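Local coordinates for nematode fatty acid retinoid binding protein (Necator americanus, PDB 4XCP) that probably binds fatty acids and retinol and carries bound palmitic acid, at residues Lys45-Glu50 with Lys68-Glu73; Lys134-Met139 with Ala145-Gln150. All blocks are in the same frame, centred on the assembly; numbering follows the deposited sequence.

Interaction 1 of 2, residues Lys45-Glu50 with Lys68-Glu73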
ATOM      1  N   LYS A  45     -12.903   3.675 -10.173  1.00 15.62           N
ATOM      2  CA  LYS A  45     -11.662   4.374 -10.530  1.00 15.42           C
ATOM      3  C   LYS A  45     -11.901   5.864 -10.753  1.00 18.44           C
ATOM      4  O   LYS A  45     -11.083   6.663 -10.319  1.00 17.80           O
ATOM      5  CB  LYS A  45     -11.060   3.756 -11.795  1.00 15.88           C
ATOM      6  CG  LYS A  45     -10.486   2.356 -11.573  1.00 21.73           C
ATOM      7  CD  LYS A  45     -10.352   1.776 -12.960  1.00 30.98           C
ATOM      8  CE  LYS A  45      -9.718   0.445 -13.063  1.00 35.15           C
ATOM      9  NZ  LYS A  45      -9.547   0.118 -14.509  1.00 33.45           N
ATOM     10  N   THR A  46     -13.032   6.240 -11.400  1.00 14.96           N
ATOM     11  CA  THR A  46     -13.367   7.652 -11.595  1.00 15.55           C
ATOM     12  C   THR A  46     -13.534   8.336 -10.238  1.00 18.96           C
ATOM     13  O   THR A  46     -12.974   9.414 -10.018  1.00 18.71           O
ATOM     14  CB  THR A  46     -14.624   7.804 -12.448  1.00 18.31           C
ATOM     15  OG1 THR A  46     -14.274   7.382 -13.753  1.00 18.51           O
ATOM     16  CG2 THR A  46     -15.140   9.261 -12.487  1.00 15.84           C
ATOM     17  N   VAL A  47     -14.307   7.703  -9.338  1.00 14.73           N
ATOM     18  CA  VAL A  47     -14.606   8.252  -8.019  1.00 15.24           C
ATOM     19  C   VAL A  47     -13.329   8.361  -7.152  1.00 18.45           C
ATOM     20  O   VAL A  47     -13.129   9.394  -6.507  1.00 17.04           O
ATOM     21  CB  VAL A  47     -15.784   7.494  -7.347  1.00 20.01           C
ATOM     22  CG1 VAL A  47     -16.003   7.959  -5.911  1.00 20.56           C
ATOM     23  CG2 VAL A  47     -17.071   7.700  -8.158  1.00 19.43           C
ATOM     24  N   LEU A  48     -12.431   7.357  -7.222  1.00 16.65           N
ATOM     25  CA  LEU A  48     -11.161   7.399  -6.480  1.00 16.51           C
ATOM     26  C   LEU A  48     -10.283   8.552  -6.961  1.00 20.17           C
ATOM     27  O   LEU A  48      -9.764   9.316  -6.139  1.00 20.57           O
ATOM     28  CB  LEU A  48     -10.411   6.050  -6.555  1.00 16.11           C
ATOM     29  CG  LEU A  48     -11.069   4.884  -5.789  1.00 20.13           C
ATOM     30  CD1 LEU A  48     -10.399   3.568  -6.131  1.00 19.74           C
ATOM     31  CD2 LEU A  48     -11.045   5.112  -4.262  1.00 20.25           C
ATOM     32  N   LYS A  49     -10.174   8.708  -8.282  1.00 16.03           N
ATOM     33  CA  LYS A  49      -9.417   9.778  -8.921  1.00 17.30           C
ATOM     34  C   LYS A  49      -9.994  11.157  -8.549  1.00 21.89           C
ATOM     35  O   LYS A  49      -9.230  12.048  -8.173  1.00 21.62           O
ATOM     36  CB  LYS A  49      -9.398   9.573 -10.448  1.00 21.30           C
ATOM     37  CG  LYS A  49      -8.622  10.640 -11.222  1.00 34.54           C
ATOM     38  CD  LYS A  49      -8.603  10.333 -12.702  1.00 48.18           C
ATOM     39  CE  LYS A  49      -7.877  11.391 -13.509  1.00 64.46           C
ATOM     40  NZ  LYS A  49      -6.406  11.379 -13.276  1.00 71.27           N
ATOM     41  N   GLU A  50     -11.331  11.323  -8.624  1.00 18.41           N
ATOM     42  CA  GLU A  50     -11.991  12.596  -8.259  1.00 19.03           C
ATOM     43  C   GLU A  50     -11.759  12.952  -6.780  1.00 22.87           C
ATOM     44  O   GLU A  50     -11.481  14.104  -6.471  1.00 23.11           O
ATOM     45  CB  GLU A  50     -13.504  12.545  -8.554  1.00 19.93           C
ATOM     46  CG  GLU A  50     -13.813  12.646 -10.031  1.00 22.86           C
ATOM     47  CD  GLU A  50     -15.245  12.333 -10.403  1.00 27.34           C
ATOM     48  OE1 GLU A  50     -15.991  11.806  -9.551  1.00 17.97           O
ATOM     49  OE2 GLU A  50     -15.597  12.538 -11.581  1.00 22.12           O
ATOM     50  N   LYS A  68     -16.792   8.218   1.005  1.00 18.94           N
ATOM     51  CA  LYS A  68     -18.090   7.714   1.466  1.00 18.86           C
ATOM     52  C   LYS A  68     -19.225   8.622   1.018  1.00 22.82           C
ATOM     53  O   LYS A  68     -20.291   8.128   0.669  1.00 22.23           O
ATOM     54  CB  LYS A  68     -18.110   7.568   2.999  1.00 21.91           C
ATOM     55  CG  LYS A  68     -17.366   6.350   3.517  1.00 27.03           C
ATOM     56  CD  LYS A  68     -17.380   6.300   5.033  1.00 38.02           C
ATOM     57  CE  LYS A  68     -16.948   4.958   5.570  1.00 51.15           C
ATOM     58  NZ  LYS A  68     -16.598   5.038   7.017  1.00 64.36           N
ATOM     59  N   LYS A  69     -18.986   9.947   0.998  1.00 20.51           N
ATOM     60  CA  LYS A  69     -19.964  10.940   0.552  1.00 20.90           C
ATOM     61  C   LYS A  69     -20.324  10.695  -0.926  1.00 23.99           C
ATOM     62  O   LYS A  69     -21.506  10.688  -1.273  1.00 23.14           O
ATOM     63  CB  LYS A  69     -19.423  12.369   0.775  1.00 23.65           C
ATOM     64  CG  LYS A  69     -20.425  13.481   0.441  1.00 48.18           C
ATOM     65  CD  LYS A  69     -19.849  14.545  -0.525  1.00 59.79           C
ATOM     66  CE  LYS A  69     -19.972  14.181  -2.001  1.00 57.14           C
ATOM     67  NZ  LYS A  69     -18.974  14.902  -2.839  1.00 49.19           N
ATOM     68  N   LYS A  70     -19.310  10.452  -1.779  1.00 20.16           N
ATOM     69  CA  LYS A  70     -19.524  10.183  -3.203  1.00 19.45           C
ATOM     70  C   LYS A  70     -20.077   8.779  -3.423  1.00 21.15           C
ATOM     71  O   LYS A  70     -20.916   8.584  -4.288  1.00 19.79           O
ATOM     72  CB  LYS A  70     -18.212  10.323  -3.978  1.00 22.22           C
ATOM     73  CG  LYS A  70     -17.546  11.691  -3.877  1.00 33.22           C
ATOM     74  CD  LYS A  70     -17.756  12.537  -5.109  1.00 42.36           C
ATOM     75  CE  LYS A  70     -16.812  12.215  -6.249  1.00 41.04           C
ATOM     76  NZ  LYS A  70     -17.043  13.146  -7.385  1.00 41.22           N
ATOM     77  N   SER A  71     -19.560   7.797  -2.673  1.00 18.06           N
ATOM     78  CA  SER A  71     -19.886   6.381  -2.809  1.00 16.18           C
ATOM     79  C   SER A  71     -19.895   5.656  -1.467  1.00 22.02           C
ATOM     80  O   SER A  71     -18.847   5.164  -1.025  1.00 22.09           O
ATOM     81  CB  SER A  71     -18.904   5.694  -3.760  1.00 15.06           C
ATOM     82  OG  SER A  71     -19.160   4.298  -3.857  1.00 17.18           O
ATOM     83  N   PRO A  72     -21.070   5.509  -0.820  1.00 20.72           N
ATOM     84  CA  PRO A  72     -21.115   4.732   0.429  1.00 20.27           C
ATOM     85  C   PRO A  72     -20.522   3.321   0.270  1.00 22.19           C
ATOM     86  O   PRO A  72     -19.838   2.860   1.164  1.00 20.89           O
ATOM     87  CB  PRO A  72     -22.616   4.690   0.752  1.00 22.73           C
ATOM     88  CG  PRO A  72     -23.161   5.948   0.130  1.00 26.41           C
ATOM     89  CD  PRO A  72     -22.410   6.045  -1.164  1.00 21.93           C
ATOM     90  N   GLU A  73     -20.746   2.654  -0.874  1.00 19.35           N
ATOM     91  CA  GLU A  73     -20.240   1.305  -1.106  1.00 18.84           C
ATOM     92  C   GLU A  73     -18.719   1.226  -1.255  1.00 19.79           C
ATOM     93  O   GLU A  73     -18.101   0.422  -0.556  1.00 18.13           O
ATOM     94  CB  GLU A  73     -20.939   0.645  -2.283  1.00 20.34           C
ATOM     95  CG  GLU A  73     -22.327   0.149  -1.919  1.00 33.64           C
ATOM     96  CD  GLU A  73     -23.010  -0.673  -2.994  1.00 49.99           C
ATOM     97  OE1 GLU A  73     -22.314  -1.132  -3.931  1.00 30.13           O
ATOM     98  OE2 GLU A  73     -24.237  -0.890  -2.876  1.00 46.32           O
TER

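Interaction 2 of 2, residues Lys134-Met139 with Ala145-Gln150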
ATOM      1  N   LYS A 134      15.289  -2.505   2.517  1.00 22.61           N
ATOM      2  CA  LYS A 134      16.432  -1.952   3.254  1.00 22.86           C
ATOM      3  C   LYS A 134      15.996  -1.531   4.687  1.00 25.81           C
ATOM      4  O   LYS A 134      16.683  -1.860   5.657  1.00 26.70           O
ATOM      5  CB  LYS A 134      17.009  -0.747   2.477  1.00 25.05           C
ATOM      6  CG  LYS A 134      18.259  -0.132   3.106  1.00 33.84           C
ATOM      7  CD  LYS A 134      18.887   0.941   2.228  1.00 38.52           C
ATOM      8  CE  LYS A 134      20.115   1.514   2.898  1.00 49.52           C
ATOM      9  NZ  LYS A 134      20.444   2.872   2.393  1.00 56.83           N
ATOM     10  N   LEU A 135      14.860  -0.820   4.807  1.00 19.33           N
ATOM     11  CA  LEU A 135      14.323  -0.416   6.101  1.00 18.17           C
ATOM     12  C   LEU A 135      13.917  -1.648   6.937  1.00 20.77           C
ATOM     13  O   LEU A 135      14.098  -1.658   8.152  1.00 21.17           O
ATOM     14  CB  LEU A 135      13.133   0.527   5.917  1.00 17.23           C
ATOM     15  CG  LEU A 135      13.455   1.878   5.286  1.00 22.32           C
ATOM     16  CD1 LEU A 135      12.204   2.600   4.906  1.00 21.54           C
ATOM     17  CD2 LEU A 135      14.340   2.723   6.190  1.00 25.63           C
ATOM     18  N   TYR A 136      13.383  -2.684   6.278  1.00 16.75           N
ATOM     19  CA  TYR A 136      13.010  -3.924   6.934  1.00 17.22           C
ATOM     20  C   TYR A 136      14.278  -4.574   7.494  1.00 23.32           C
ATOM     21  O   TYR A 136      14.310  -4.925   8.671  1.00 22.81           O
ATOM     22  CB  TYR A 136      12.267  -4.864   5.966  1.00 17.48           C
ATOM     23  CG  TYR A 136      12.012  -6.227   6.566  1.00 19.56           C
ATOM     24  CD1 TYR A 136      10.928  -6.444   7.415  1.00 21.30           C
ATOM     25  CD2 TYR A 136      12.897  -7.285   6.350  1.00 20.33           C
ATOM     26  CE1 TYR A 136      10.710  -7.685   8.005  1.00 22.32           C
ATOM     27  CE2 TYR A 136      12.681  -8.536   6.924  1.00 21.63           C
ATOM     28  CZ  TYR A 136      11.587  -8.728   7.752  1.00 26.78           C
ATOM     29  OH  TYR A 136      11.377  -9.946   8.338  1.00 27.90           O
ATOM     30  N   LYS A 137      15.338  -4.688   6.657  1.00 21.20           N
ATOM     31  CA  LYS A 137      16.613  -5.277   7.068  1.00 22.53           C
ATOM     32  C   LYS A 137      17.308  -4.448   8.142  1.00 25.66           C
ATOM     33  O   LYS A 137      17.962  -5.032   8.980  1.00 27.20           O
ATOM     34  CB  LYS A 137      17.534  -5.551   5.862  1.00 25.30           C
ATOM     35  CG  LYS A 137      16.955  -6.547   4.850  1.00 32.58           C
ATOM     36  CD  LYS A 137      16.906  -7.996   5.385  1.00 44.50           C
ATOM     37  CE  LYS A 137      16.313  -8.943   4.367  1.00 53.88           C
ATOM     38  NZ  LYS A 137      16.291 -10.346   4.849  1.00 62.48           N
ATOM     39  N   ALA A 138      17.082  -3.117   8.183  1.00 21.16           N
ATOM     40  CA  ALA A 138      17.657  -2.217   9.200  1.00 20.33           C
ATOM     41  C   ALA A 138      17.054  -2.402  10.610  1.00 21.55           C
ATOM     42  O   ALA A 138      17.637  -1.917  11.576  1.00 20.92           O
ATOM     43  CB  ALA A 138      17.517  -0.764   8.761  1.00 19.87           C
HETATM   44  N   MSE A 139      15.863  -3.036  10.716  1.00 16.38           N
HETATM   45  CA  MSE A 139      15.199  -3.300  12.008  1.00 14.94           C
HETATM   46  C   MSE A 139      15.954  -4.388  12.772  1.00 19.96           C
HETATM   47  O   MSE A 139      16.631  -5.214  12.149  1.00 19.84           O
HETATM   48  CB  MSE A 139      13.769  -3.816  11.803  1.00 14.91           C
HETATM   49  CG  MSE A 139      12.755  -2.721  11.457  1.00 18.13           C
HETATM   50 SE   MSE A 139      10.948  -3.309  11.849  1.00 22.30          SE
HETATM   51  CE  MSE A 139      10.729  -4.562  10.467  1.00 18.35           C
ATOM     52  N   ALA A 145      10.278  -9.590  14.018  1.00 21.45           N
ATOM     53  CA  ALA A 145       9.371 -10.583  14.606  1.00 22.87           C
ATOM     54  C   ALA A 145       8.018  -9.934  14.972  1.00 27.20           C
ATOM     55  O   ALA A 145       6.964 -10.520  14.734  1.00 25.33           O
ATOM     56  CB  ALA A 145      10.015 -11.245  15.834  1.00 24.28           C
ATOM     57  N   ASP A 146       8.065  -8.704  15.500  1.00 23.64           N
ATOM     58  CA  ASP A 146       6.878  -7.943  15.867  1.00 22.86           C
ATOM     59  C   ASP A 146       6.058  -7.597  14.599  1.00 26.08           C
ATOM     60  O   ASP A 146       4.846  -7.873  14.542  1.00 24.84           O
ATOM     61  CB  ASP A 146       7.304  -6.697  16.657  1.00 24.04           C
ATOM     62  CG  ASP A 146       6.173  -5.919  17.285  1.00 30.01           C
ATOM     63  OD1 ASP A 146       5.216  -6.558  17.791  1.00 31.64           O
ATOM     64  OD2 ASP A 146       6.291  -4.688  17.375  1.00 28.17           O
ATOM     65  N   PHE A 147       6.747  -7.113  13.543  1.00 22.59           N
ATOM     66  CA  PHE A 147       6.116  -6.807  12.258  1.00 20.69           C
ATOM     67  C   PHE A 147       5.473  -8.061  11.636  1.00 24.80           C
ATOM     68  O   PHE A 147       4.325  -7.989  11.192  1.00 24.02           O
ATOM     69  CB  PHE A 147       7.110  -6.138  11.269  1.00 20.91           C
ATOM     70  CG  PHE A 147       6.531  -5.921   9.885  1.00 20.54           C
ATOM     71  CD1 PHE A 147       5.728  -4.815   9.612  1.00 21.10           C
ATOM     72  CD2 PHE A 147       6.769  -6.840   8.858  1.00 20.63           C
ATOM     73  CE1 PHE A 147       5.174  -4.626   8.334  1.00 20.50           C
ATOM     74  CE2 PHE A 147       6.237  -6.641   7.580  1.00 21.93           C
ATOM     75  CZ  PHE A 147       5.434  -5.538   7.327  1.00 19.12           C
ATOM     76  N   GLY A 148       6.214  -9.176  11.626  1.00 21.74           N
ATOM     77  CA  GLY A 148       5.786 -10.460  11.073  1.00 22.11           C
ATOM     78  C   GLY A 148       4.539 -11.061  11.694  1.00 28.43           C
ATOM     79  O   GLY A 148       3.780 -11.759  11.015  1.00 27.34           O
ATOM     80  N   LYS A 149       4.321 -10.806  12.992  1.00 27.88           N
ATOM     81  CA  LYS A 149       3.151 -11.294  13.743  1.00 28.65           C
ATOM     82  C   LYS A 149       1.871 -10.629  13.218  1.00 30.36           C
ATOM     83  O   LYS A 149       0.841 -11.287  13.102  1.00 30.81           O
ATOM     84  CB  LYS A 149       3.351 -11.015  15.245  1.00 33.02           C
ATOM     85  CG  LYS A 149       2.278 -11.590  16.162  1.00 54.48           C
ATOM     86  CD  LYS A 149       2.827 -11.798  17.562  1.00 69.25           C
ATOM     87  CE  LYS A 149       1.741 -11.896  18.600  1.00 83.43           C
ATOM     88  NZ  LYS A 149       1.438 -10.568  19.196  1.00 95.40           N
ATOM     89  N   GLN A 150       1.954  -9.336  12.854  1.00 25.37           N
ATOM     90  CA  GLN A 150       0.821  -8.585  12.331  1.00 24.11           C
ATOM     91  C   GLN A 150       0.705  -8.678  10.830  1.00 27.67           C
ATOM     92  O   GLN A 150      -0.405  -8.591  10.296  1.00 27.19           O
ATOM     93  CB  GLN A 150       0.881  -7.102  12.777  1.00 25.06           C
ATOM     94  CG  GLN A 150       0.872  -6.872  14.312  1.00 23.53           C
ATOM     95  CD  GLN A 150      -0.177  -7.638  15.077  1.00 37.25           C
ATOM     96  OE1 GLN A 150       0.094  -8.238  16.121  1.00 36.69           O
ATOM     97  NE2 GLN A 150      -1.381  -7.670  14.557  1.00 26.03           N
TER

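Interaction 1 of 2, residues Lys45-Glu50 with Lys68-Glu73
The backbones of Val47 and Lys70 come closest here, at 7.1 Å between Val47 CA and Lys70 CA, which places helix 42-53 against the junction where helix 60-70 ends and helix 72-90 begins. The setting is helix 42-53 packed against the break between two successive helices in the all-helical fold of this lipid-binding family. Ser71 marks that break. It is the first residue after helix 60-70 to leave helical geometry and is the N-cap of the next helix: its OG accepts a hydrogen bond from the backbone N of Leu74, and Pro72 stands first in the new helix. Across the gap Val47 supplies the apolar part of the contact. Its CG1, anti to the backbone N at chi1 174°, meets Lys70 CB at 3.8 Å and touches Ser71 CB more loosely at 4.3 Å. The valine also packs on Leu67, so helix 42-53 bears on the last turn of helix 60-70 as well as on the break. Its neighbour Leu48, whose CB points away, touches a bound palmitic acid and, like Val47, Leu67. One turn on from Val47, Glu50 adds a charged clasp. The lysine chain bends at chi2 and chi3 and crosses the extended glutamate at about a right angle, bringing Lys70 CE to 4.0 Å from Glu50 CB. The aliphatic end of the lysine thus lies against the base of the acid. Both charged residues are solvent-exposed, which probably weakens their attraction. The salt bridge nevertheless has good hydrogen-bond length, 2.8 Å from Lys70 NZ to Glu50 OE1, although the ammonium comes from above the carboxylate, 51° out of its plane.

Interaction 2 of 2, residues Lys134-Met139 with Ala145-Gln150
The hydroxyl OH of Tyr136, a residue whose ring also meets Phe147, is hydrogen-bonded to Glu159 OE2, so the buried phenol has a polar partner at the end of helix 152-159. The contact is the inner side of the turn between two consecutive helices, 122-138 and 141-150, the first of which gives way at Met139. The backbones stay well apart, with Tyr136 CA 9.2 Å from Phe147 CA, and side chains alone bridge the distance. Tyr136 presents an edge: its CE1 lies 4.1 Å from Phe147 CD2, an atom placed near the plane of the tyrosine ring. Measured from the ring atoms, the two planes are inclined at about 68°, and the approach toward the phenylalanine is oblique. Both rings reach the gap because each CG is anti to its own backbone N, with chi1 173° for Tyr136 and a closely similar value for Phe147. The third member is Met139, deposited as selenomethionine, whose chain bends at its last torsion and crosses the phenylalanine at about a right angle. Met139 has left helical geometry, yet its N is still bonded to Tyr136 O at 3.2 Å. All three residues are buried in a wider aromatic cluster: Tyr136 stacks on Phe158, while Phe147 meets Phe99 edge-to-face and also touches Leu154. Helix 94-115 and helix 152-159 therefore close over the junction. Within this cluster one methyl group contacts both aromatic residues of the pair: Met139 CE stands 3.6 Å from Tyr136 CD1 and touches Phe147 CB at 4.0 Å.

Interaction 1 and interaction 2 lie on opposite sides of the chain's centre, their own centres 33 Å apart and their nearest atoms about 21 Å apart. They come in series along the sequence and share no helix: the first joins helix 42-53 to the junction of helices 60-70 and 72-90, the second joins helix 122-138 to helix 141-150. Each lies at a place where the chain passes from one helix to the next. They differ in kind, an exposed salt bridge with a small apolar patch against a buried aromatic cluster. Bound palmitic acid touches Leu48 beside interaction 1, whereas Phe147 of interaction 2 is about 11 Å from a palmitic acid, consistent with a helical lipid carrier packed at both ends.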